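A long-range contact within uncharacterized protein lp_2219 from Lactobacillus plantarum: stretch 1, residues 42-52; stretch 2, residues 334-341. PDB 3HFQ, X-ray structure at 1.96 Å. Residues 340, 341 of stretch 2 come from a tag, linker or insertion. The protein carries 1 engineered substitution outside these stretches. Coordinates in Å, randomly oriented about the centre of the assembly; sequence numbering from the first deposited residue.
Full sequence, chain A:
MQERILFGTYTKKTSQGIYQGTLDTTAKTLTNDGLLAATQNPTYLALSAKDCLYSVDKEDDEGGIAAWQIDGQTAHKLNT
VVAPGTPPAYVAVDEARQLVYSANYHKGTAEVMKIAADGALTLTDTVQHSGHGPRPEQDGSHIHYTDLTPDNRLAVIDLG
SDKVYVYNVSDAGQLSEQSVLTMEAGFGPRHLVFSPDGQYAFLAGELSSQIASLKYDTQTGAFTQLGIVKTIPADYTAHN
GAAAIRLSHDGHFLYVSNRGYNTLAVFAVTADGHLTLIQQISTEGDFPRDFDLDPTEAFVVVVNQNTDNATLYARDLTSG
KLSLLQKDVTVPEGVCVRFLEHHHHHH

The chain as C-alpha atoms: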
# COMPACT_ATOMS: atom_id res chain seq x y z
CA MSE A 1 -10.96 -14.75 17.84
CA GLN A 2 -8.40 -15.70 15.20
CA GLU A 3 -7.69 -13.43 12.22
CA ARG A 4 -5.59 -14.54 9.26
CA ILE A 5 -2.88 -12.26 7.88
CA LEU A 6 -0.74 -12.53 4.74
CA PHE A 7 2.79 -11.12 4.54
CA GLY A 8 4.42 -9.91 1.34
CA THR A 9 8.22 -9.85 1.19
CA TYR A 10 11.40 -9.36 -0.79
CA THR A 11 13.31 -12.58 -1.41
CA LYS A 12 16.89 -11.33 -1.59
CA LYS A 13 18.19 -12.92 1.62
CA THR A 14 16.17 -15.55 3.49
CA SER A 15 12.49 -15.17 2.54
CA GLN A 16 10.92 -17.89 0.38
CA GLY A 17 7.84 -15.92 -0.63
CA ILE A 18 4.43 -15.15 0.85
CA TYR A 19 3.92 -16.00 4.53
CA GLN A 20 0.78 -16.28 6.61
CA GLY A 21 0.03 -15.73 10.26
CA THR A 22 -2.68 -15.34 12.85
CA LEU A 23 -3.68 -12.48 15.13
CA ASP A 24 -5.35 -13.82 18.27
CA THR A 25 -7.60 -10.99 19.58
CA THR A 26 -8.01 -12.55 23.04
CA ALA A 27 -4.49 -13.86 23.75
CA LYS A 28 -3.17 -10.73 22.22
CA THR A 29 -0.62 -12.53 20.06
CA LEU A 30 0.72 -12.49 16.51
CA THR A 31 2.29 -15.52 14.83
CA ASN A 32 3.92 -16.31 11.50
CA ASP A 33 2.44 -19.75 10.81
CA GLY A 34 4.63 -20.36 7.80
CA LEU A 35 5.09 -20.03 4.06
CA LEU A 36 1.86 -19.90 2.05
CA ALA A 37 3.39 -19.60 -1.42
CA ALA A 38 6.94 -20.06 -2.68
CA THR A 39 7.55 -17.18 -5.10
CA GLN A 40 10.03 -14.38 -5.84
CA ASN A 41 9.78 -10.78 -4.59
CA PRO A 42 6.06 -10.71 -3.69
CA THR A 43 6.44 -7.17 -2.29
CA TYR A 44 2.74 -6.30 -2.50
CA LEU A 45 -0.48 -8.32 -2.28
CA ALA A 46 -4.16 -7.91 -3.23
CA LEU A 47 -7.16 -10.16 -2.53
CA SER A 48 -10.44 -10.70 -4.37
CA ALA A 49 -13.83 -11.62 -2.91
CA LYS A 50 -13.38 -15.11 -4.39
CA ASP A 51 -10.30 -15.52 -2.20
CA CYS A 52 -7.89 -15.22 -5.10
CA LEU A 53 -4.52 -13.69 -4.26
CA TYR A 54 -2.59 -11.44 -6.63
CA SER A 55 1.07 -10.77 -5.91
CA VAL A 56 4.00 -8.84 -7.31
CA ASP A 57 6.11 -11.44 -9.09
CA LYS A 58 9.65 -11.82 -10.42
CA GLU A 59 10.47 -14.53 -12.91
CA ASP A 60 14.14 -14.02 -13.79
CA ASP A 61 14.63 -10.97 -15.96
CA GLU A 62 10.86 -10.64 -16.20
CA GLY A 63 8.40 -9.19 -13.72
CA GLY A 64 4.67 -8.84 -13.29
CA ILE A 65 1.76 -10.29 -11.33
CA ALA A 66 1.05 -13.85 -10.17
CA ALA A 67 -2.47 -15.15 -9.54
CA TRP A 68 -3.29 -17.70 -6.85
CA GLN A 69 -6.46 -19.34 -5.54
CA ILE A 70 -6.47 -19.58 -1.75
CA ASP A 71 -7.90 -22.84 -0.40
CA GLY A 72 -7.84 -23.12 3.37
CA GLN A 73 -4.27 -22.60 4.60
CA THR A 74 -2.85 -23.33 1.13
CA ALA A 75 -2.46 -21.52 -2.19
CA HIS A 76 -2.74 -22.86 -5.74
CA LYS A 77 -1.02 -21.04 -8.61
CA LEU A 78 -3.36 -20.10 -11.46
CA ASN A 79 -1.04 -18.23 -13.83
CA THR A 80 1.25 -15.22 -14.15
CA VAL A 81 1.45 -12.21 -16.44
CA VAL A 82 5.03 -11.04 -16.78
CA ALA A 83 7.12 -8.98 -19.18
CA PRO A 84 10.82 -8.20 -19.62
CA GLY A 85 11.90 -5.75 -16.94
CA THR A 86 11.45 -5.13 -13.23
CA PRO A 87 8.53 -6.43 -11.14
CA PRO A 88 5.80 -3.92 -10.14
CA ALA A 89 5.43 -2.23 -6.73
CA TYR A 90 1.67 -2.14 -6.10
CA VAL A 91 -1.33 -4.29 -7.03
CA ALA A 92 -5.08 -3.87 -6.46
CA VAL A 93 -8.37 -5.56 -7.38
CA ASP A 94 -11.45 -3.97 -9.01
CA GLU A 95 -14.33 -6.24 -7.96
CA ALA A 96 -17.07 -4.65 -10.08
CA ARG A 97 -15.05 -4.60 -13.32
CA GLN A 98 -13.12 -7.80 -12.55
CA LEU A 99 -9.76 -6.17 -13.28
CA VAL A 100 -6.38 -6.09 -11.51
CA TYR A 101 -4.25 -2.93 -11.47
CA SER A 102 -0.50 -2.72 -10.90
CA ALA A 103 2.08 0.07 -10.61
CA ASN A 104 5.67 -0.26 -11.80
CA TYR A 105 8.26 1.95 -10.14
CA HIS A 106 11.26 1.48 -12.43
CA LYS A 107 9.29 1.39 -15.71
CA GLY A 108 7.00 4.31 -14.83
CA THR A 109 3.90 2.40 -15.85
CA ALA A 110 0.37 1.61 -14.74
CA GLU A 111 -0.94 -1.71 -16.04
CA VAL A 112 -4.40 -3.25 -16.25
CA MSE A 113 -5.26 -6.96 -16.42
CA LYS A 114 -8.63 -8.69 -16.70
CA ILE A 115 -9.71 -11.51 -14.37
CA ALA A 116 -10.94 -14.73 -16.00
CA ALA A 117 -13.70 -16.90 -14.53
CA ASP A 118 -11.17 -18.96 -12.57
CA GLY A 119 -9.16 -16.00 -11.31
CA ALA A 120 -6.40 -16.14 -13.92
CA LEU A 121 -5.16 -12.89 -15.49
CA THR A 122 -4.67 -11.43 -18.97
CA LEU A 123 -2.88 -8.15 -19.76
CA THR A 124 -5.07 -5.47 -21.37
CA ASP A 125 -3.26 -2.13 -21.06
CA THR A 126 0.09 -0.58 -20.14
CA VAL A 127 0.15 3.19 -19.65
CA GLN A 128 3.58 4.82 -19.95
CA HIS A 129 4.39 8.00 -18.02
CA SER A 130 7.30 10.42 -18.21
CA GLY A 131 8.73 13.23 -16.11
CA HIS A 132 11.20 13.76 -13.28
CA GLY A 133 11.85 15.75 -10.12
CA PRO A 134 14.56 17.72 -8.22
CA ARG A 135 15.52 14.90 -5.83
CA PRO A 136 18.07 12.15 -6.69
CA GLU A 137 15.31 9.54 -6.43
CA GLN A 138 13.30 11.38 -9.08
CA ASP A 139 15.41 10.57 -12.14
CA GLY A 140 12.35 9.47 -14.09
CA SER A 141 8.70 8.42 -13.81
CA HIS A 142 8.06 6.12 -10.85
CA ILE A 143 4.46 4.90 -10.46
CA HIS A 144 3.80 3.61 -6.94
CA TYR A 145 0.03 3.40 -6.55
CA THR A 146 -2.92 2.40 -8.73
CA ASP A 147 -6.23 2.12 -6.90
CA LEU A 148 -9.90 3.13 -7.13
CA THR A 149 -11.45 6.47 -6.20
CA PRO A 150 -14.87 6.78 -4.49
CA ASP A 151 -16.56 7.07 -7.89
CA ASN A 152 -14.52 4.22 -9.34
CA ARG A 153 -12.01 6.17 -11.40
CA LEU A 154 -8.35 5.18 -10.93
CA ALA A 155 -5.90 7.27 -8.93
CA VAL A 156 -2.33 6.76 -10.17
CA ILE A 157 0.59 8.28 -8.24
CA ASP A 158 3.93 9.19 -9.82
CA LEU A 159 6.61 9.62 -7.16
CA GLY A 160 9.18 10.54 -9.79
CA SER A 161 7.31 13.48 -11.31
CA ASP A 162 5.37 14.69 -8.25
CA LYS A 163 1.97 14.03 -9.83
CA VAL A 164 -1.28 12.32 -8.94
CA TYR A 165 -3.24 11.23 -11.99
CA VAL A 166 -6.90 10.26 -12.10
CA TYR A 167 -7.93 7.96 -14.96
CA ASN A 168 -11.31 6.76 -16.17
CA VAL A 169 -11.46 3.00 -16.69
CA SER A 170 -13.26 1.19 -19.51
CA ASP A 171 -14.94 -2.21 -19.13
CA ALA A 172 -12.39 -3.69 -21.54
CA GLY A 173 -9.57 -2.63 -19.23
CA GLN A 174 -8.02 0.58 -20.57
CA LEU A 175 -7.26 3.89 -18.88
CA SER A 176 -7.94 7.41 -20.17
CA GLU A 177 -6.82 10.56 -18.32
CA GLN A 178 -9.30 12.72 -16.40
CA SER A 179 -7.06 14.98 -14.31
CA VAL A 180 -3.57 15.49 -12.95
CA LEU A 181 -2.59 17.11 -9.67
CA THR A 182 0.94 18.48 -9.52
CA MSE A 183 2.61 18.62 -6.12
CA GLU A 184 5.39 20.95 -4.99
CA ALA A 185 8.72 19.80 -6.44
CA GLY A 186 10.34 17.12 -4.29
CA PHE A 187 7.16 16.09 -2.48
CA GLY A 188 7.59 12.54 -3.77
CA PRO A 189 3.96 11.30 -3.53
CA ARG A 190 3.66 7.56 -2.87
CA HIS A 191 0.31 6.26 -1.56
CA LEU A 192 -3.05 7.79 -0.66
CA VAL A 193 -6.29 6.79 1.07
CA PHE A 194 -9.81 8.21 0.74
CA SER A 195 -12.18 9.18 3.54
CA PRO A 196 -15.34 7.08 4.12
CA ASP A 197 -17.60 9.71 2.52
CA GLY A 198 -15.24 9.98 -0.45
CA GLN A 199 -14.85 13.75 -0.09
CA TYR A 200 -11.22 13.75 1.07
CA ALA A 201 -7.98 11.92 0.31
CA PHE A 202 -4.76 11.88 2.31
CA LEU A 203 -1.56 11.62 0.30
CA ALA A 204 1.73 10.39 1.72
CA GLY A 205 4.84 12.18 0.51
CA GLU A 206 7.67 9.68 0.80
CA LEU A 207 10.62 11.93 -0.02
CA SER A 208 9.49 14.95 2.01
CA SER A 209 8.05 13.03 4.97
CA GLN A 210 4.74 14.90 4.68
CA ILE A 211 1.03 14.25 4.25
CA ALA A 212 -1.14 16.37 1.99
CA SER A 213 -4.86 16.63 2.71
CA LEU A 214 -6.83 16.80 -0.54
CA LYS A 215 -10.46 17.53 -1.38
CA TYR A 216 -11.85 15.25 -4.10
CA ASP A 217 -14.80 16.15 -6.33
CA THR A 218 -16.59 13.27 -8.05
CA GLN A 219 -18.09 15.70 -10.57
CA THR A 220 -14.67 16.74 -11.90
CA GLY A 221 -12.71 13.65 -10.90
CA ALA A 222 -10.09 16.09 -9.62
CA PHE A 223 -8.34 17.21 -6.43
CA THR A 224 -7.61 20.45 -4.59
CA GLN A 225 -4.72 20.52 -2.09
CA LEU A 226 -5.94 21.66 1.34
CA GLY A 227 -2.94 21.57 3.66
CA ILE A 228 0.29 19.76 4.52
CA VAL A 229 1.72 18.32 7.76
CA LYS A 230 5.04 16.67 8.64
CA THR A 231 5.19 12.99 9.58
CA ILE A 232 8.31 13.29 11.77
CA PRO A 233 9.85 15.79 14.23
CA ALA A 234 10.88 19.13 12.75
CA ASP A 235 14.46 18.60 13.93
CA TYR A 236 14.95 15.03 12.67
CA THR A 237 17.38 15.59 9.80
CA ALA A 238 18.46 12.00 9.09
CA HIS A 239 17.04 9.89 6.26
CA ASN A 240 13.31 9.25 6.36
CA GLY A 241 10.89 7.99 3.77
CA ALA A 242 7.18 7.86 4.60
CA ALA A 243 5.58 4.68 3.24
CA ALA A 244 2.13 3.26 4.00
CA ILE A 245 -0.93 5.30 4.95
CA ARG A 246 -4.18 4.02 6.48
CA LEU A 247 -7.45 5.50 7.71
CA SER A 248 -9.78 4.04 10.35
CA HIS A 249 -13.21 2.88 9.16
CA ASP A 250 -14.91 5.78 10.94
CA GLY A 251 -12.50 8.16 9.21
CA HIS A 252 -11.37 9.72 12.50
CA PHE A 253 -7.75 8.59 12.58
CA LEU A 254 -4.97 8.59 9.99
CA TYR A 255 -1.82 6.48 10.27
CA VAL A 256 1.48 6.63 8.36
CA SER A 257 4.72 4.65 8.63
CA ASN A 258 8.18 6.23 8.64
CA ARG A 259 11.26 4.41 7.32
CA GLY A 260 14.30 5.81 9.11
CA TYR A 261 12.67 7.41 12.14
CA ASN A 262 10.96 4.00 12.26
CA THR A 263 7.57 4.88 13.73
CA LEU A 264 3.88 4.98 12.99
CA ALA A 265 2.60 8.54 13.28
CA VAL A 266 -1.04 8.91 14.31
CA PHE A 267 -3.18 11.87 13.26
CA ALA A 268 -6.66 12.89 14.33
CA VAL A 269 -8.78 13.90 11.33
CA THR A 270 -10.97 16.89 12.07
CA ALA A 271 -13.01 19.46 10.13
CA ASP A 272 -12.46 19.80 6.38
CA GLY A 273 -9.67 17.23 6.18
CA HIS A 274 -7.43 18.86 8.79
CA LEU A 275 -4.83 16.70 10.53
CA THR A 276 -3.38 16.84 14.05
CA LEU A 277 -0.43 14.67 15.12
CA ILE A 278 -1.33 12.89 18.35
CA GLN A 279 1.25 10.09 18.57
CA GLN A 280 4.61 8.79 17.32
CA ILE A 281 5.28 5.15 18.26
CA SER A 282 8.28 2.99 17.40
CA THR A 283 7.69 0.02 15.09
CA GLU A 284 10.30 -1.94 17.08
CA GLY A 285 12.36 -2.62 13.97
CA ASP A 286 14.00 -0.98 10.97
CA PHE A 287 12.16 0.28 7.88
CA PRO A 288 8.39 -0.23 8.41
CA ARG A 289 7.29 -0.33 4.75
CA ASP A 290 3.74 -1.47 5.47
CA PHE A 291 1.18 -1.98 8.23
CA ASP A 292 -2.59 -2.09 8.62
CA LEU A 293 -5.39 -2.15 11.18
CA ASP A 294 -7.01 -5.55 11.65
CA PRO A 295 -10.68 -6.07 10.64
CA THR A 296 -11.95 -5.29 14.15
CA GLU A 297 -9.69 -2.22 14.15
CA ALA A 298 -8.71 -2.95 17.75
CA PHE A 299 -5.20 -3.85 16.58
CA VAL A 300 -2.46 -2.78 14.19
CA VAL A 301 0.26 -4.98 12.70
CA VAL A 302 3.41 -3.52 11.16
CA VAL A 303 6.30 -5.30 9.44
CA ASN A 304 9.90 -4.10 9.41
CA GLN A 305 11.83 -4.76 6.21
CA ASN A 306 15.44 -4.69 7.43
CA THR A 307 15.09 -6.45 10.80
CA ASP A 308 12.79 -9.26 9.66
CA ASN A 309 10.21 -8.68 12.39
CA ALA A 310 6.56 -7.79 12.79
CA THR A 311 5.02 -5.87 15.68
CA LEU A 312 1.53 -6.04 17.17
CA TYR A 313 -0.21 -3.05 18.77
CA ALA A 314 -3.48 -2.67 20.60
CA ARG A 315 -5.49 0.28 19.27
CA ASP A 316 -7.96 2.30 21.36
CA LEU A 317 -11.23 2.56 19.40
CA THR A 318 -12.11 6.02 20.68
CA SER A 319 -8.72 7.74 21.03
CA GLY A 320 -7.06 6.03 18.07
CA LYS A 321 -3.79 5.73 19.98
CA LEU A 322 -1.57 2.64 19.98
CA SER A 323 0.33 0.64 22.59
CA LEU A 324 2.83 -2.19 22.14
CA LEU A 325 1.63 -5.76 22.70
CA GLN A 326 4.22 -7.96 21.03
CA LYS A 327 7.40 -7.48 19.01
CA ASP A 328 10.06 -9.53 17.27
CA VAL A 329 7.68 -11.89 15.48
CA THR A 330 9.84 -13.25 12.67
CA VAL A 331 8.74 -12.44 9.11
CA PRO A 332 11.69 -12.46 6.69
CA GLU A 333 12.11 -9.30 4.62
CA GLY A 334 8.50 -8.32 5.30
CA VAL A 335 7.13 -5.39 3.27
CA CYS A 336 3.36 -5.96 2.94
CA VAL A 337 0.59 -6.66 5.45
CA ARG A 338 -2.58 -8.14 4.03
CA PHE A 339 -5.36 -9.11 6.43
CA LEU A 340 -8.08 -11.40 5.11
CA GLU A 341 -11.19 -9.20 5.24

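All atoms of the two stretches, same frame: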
# COMPACT_ATOMS: atom_id res chain seq x y z
N PRO A 42 7.49 -11.05 -3.76
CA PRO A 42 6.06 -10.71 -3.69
C PRO A 42 5.92 -9.54 -2.72
O PRO A 42 5.35 -9.68 -1.64
CB PRO A 42 5.44 -11.99 -3.15
CG PRO A 42 6.50 -12.45 -2.17
CD PRO A 42 7.79 -12.25 -2.95
N THR A 43 6.43 -8.38 -3.13
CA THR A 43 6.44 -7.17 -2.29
C THR A 43 5.10 -6.50 -2.02
O THR A 43 5.02 -5.63 -1.15
CB THR A 43 7.42 -6.12 -2.85
OG1 THR A 43 6.93 -5.62 -4.09
CG2 THR A 43 8.79 -6.75 -3.07
N TYR A 44 4.06 -6.86 -2.76
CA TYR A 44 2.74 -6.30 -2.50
C TYR A 44 1.69 -7.34 -2.86
O TYR A 44 1.87 -8.12 -3.81
CB TYR A 44 2.48 -5.00 -3.25
CG TYR A 44 1.65 -4.03 -2.42
CD1 TYR A 44 2.24 -3.28 -1.41
CD2 TYR A 44 0.27 -3.92 -2.60
CE1 TYR A 44 1.48 -2.44 -0.59
CE2 TYR A 44 -0.50 -3.09 -1.79
CZ TYR A 44 0.11 -2.35 -0.79
OH TYR A 44 -0.65 -1.52 0.01
N LEU A 45 0.59 -7.35 -2.11
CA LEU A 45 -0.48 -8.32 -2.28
C LEU A 45 -1.87 -7.68 -2.37
O LEU A 45 -2.11 -6.63 -1.78
CB LEU A 45 -0.48 -9.28 -1.10
CG LEU A 45 0.85 -9.93 -0.71
CD1 LEU A 45 0.70 -10.64 0.63
CD2 LEU A 45 1.29 -10.89 -1.80
N ALA A 46 -2.77 -8.36 -3.08
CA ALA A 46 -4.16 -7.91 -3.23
C ALA A 46 -5.05 -9.15 -3.24
O ALA A 46 -4.68 -10.18 -3.80
CB ALA A 46 -4.33 -7.13 -4.54
N LEU A 47 -6.22 -9.04 -2.62
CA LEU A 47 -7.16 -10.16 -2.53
C LEU A 47 -8.50 -9.85 -3.18
O LEU A 47 -8.95 -8.70 -3.16
CB LEU A 47 -7.39 -10.53 -1.06
CG LEU A 47 -6.31 -11.31 -0.32
CD1 LEU A 47 -6.54 -11.20 1.18
CD2 LEU A 47 -6.33 -12.77 -0.77
N SER A 48 -9.13 -10.87 -3.75
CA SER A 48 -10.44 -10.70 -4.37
C SER A 48 -11.48 -11.33 -3.44
O SER A 48 -11.12 -12.02 -2.49
CB SER A 48 -10.50 -11.39 -5.74
OG SER A 48 -10.53 -12.80 -5.59
N ALA A 49 -12.75 -11.08 -3.72
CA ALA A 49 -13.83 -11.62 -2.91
C ALA A 49 -13.96 -13.14 -3.08
O ALA A 49 -14.61 -13.81 -2.28
CB ALA A 49 -15.15 -10.94 -3.27
N LYS A 50 -13.34 -13.68 -4.13
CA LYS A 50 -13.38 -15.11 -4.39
C LYS A 50 -12.17 -15.79 -3.77
O LYS A 50 -11.86 -16.94 -4.07
CB LYS A 50 -13.41 -15.37 -5.89
N ASP A 51 -11.49 -15.05 -2.89
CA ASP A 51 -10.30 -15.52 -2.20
C ASP A 51 -9.13 -15.83 -3.12
O ASP A 51 -8.36 -16.75 -2.88
CB ASP A 51 -10.62 -16.74 -1.32
CG ASP A 51 -11.51 -16.39 -0.15
OD1 ASP A 51 -11.29 -15.32 0.47
OD2 ASP A 51 -12.42 -17.18 0.17
N CYS A 52 -9.02 -15.06 -4.20
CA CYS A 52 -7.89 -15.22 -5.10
C CYS A 52 -6.88 -14.18 -4.63
O CYS A 52 -7.24 -13.09 -4.20
CB CYS A 52 -8.29 -14.96 -6.55
SG CYS A 52 -9.06 -16.41 -7.33
N GLY A 334 9.88 -8.75 5.43
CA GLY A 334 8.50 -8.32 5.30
C GLY A 334 8.28 -6.89 4.83
O GLY A 334 8.86 -5.96 5.38
N VAL A 335 7.42 -6.72 3.82
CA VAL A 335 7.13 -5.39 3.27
C VAL A 335 5.66 -5.16 2.90
O VAL A 335 5.32 -4.14 2.30
CB VAL A 335 8.00 -5.10 2.03
CG1 VAL A 335 9.46 -4.97 2.44
CG2 VAL A 335 7.83 -6.21 0.99
N CYS A 336 4.79 -6.11 3.23
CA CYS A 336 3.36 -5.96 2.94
C CYS A 336 2.52 -6.72 3.95
O CYS A 336 2.81 -7.88 4.26
CB CYS A 336 3.03 -6.46 1.53
SG CYS A 336 1.28 -6.27 1.05
N VAL A 337 1.50 -6.06 4.47
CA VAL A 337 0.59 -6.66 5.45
C VAL A 337 -0.78 -6.72 4.81
O VAL A 337 -1.39 -5.71 4.49
CB VAL A 337 0.52 -5.81 6.73
CG1 VAL A 337 -0.58 -6.35 7.64
CG2 VAL A 337 1.85 -5.84 7.44
N ARG A 338 -1.29 -7.94 4.66
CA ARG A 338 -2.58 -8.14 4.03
C ARG A 338 -3.51 -8.99 4.87
O ARG A 338 -3.44 -10.21 4.84
CB ARG A 338 -2.40 -8.79 2.66
CG ARG A 338 -3.69 -9.22 2.00
CD ARG A 338 -4.55 -8.01 1.76
NE ARG A 338 -3.73 -7.08 1.01
CZ ARG A 338 -3.66 -5.77 1.20
NH1 ARG A 338 -4.41 -5.16 2.12
NH2 ARG A 338 -2.81 -5.07 0.47
N PHE A 339 -4.41 -8.35 5.62
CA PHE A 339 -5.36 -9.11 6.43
C PHE A 339 -6.42 -9.69 5.52
O PHE A 339 -6.77 -9.09 4.52
CB PHE A 339 -6.10 -8.21 7.41
CG PHE A 339 -5.32 -7.87 8.64
CD1 PHE A 339 -4.55 -6.72 8.69
CD2 PHE A 339 -5.36 -8.71 9.74
CE1 PHE A 339 -3.85 -6.39 9.84
CE2 PHE A 339 -4.67 -8.39 10.90
CZ PHE A 339 -3.91 -7.23 10.95
N LEU A 340 -6.96 -10.85 5.87
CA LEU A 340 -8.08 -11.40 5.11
C LEU A 340 -9.17 -10.46 5.63
O LEU A 340 -9.11 -9.97 6.73
CB LEU A 340 -8.35 -12.86 5.46
CG LEU A 340 -7.59 -13.95 4.70
CD1 LEU A 340 -8.23 -14.24 3.36
CD2 LEU A 340 -6.14 -13.54 4.50
N GLU A 341 -10.17 -10.16 4.83
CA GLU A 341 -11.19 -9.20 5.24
C GLU A 341 -12.61 -9.73 5.35
O GLU A 341 -12.83 -10.83 4.85
CB GLU A 341 -11.15 -8.00 4.28
CG GLU A 341 -9.82 -7.25 4.27
CD GLU A 341 -9.50 -6.61 5.61
OE1 GLU A 341 -10.44 -6.11 6.25
OE2 GLU A 341 -8.32 -6.61 6.01
O HOH W 1 5.80 -3.13 -0.09
O HOH W 2 -3.32 -2.04 0.82

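Strand 334-339 runs nearly parallel to strand 45-47, with 14° between their N-to-C directions, but the axes come no closer than 7.6 Å. That spacing is too wide for a backbone ladder, and no main-chain hydrogen bond joins the two stretches; side chains and water fill the gap.

Gly334 begins the strand without touching stretch 1. At Val335 the CA-to-CB bond points toward the other stretch, and chi1 of -67° (m) places CG2 3.6 Å from Thr43 O and 3.9 Å from Thr43 CB. The same carbonyl meets water 1, which donates to Thr43 O at 2.8 Å and lies 2.6 Å from Val335 O. More acceptors surround this water than it has protons, so the two links need not both be made at once.

Cys336 also points toward stretch 1. Its CB lies 3.4 Å from Thr43 O, and its t rotamer carries SG over one face of the Tyr44 ring, 4.1 Å from the centroid and only 14° off the ring normal, a sulfur-aromatic contact. The sulfur is packed against backbone as well, with SG 3.8 Å from Tyr44 CA and 3.4 Å from Leu45 N, while Leu45 CG approaches SG to 4.1 Å.

Val337 points away and makes no contact here.

Arg338 turns back toward stretch 1 and has the largest covered area of any residue in the contact, 93 Å². Chi2 and chi3 are both p, so the chain folds rather than extends, and the guanidinium meets Leu45 O near its own plane. Two hydrogen bonds converge on that oxygen: NH2 donates to Leu45 O at 2.8 Å with an angle of 148°, and NE donates to Leu45 O at 3.3 Å with a less linear 136°. NH2 also lies 3.8 Å from Tyr44 CE2 and donates to water 2 at 3.1 Å; this water is 2.8 Å from Tyr44 OH, thus bridging the two side chains. The aliphatic part of the arginine is used too: Arg338 CG sits 3.6 Å from Leu47 CD1, and Arg338 CB 4.1 Å from Leu45 CD1.

Phe339 directs its side chain away, leaving its carbonyl O 4.0 Å from Leu47 CD1. Leu340, which comes from the expression tag, starts sideways, but its end comes nearer: CD2 packs 4.1 Å from Leu47 CD1, and CD1 lies 4.3 Å from Asp51 OD1. Glu341, also from the tag, makes no contact.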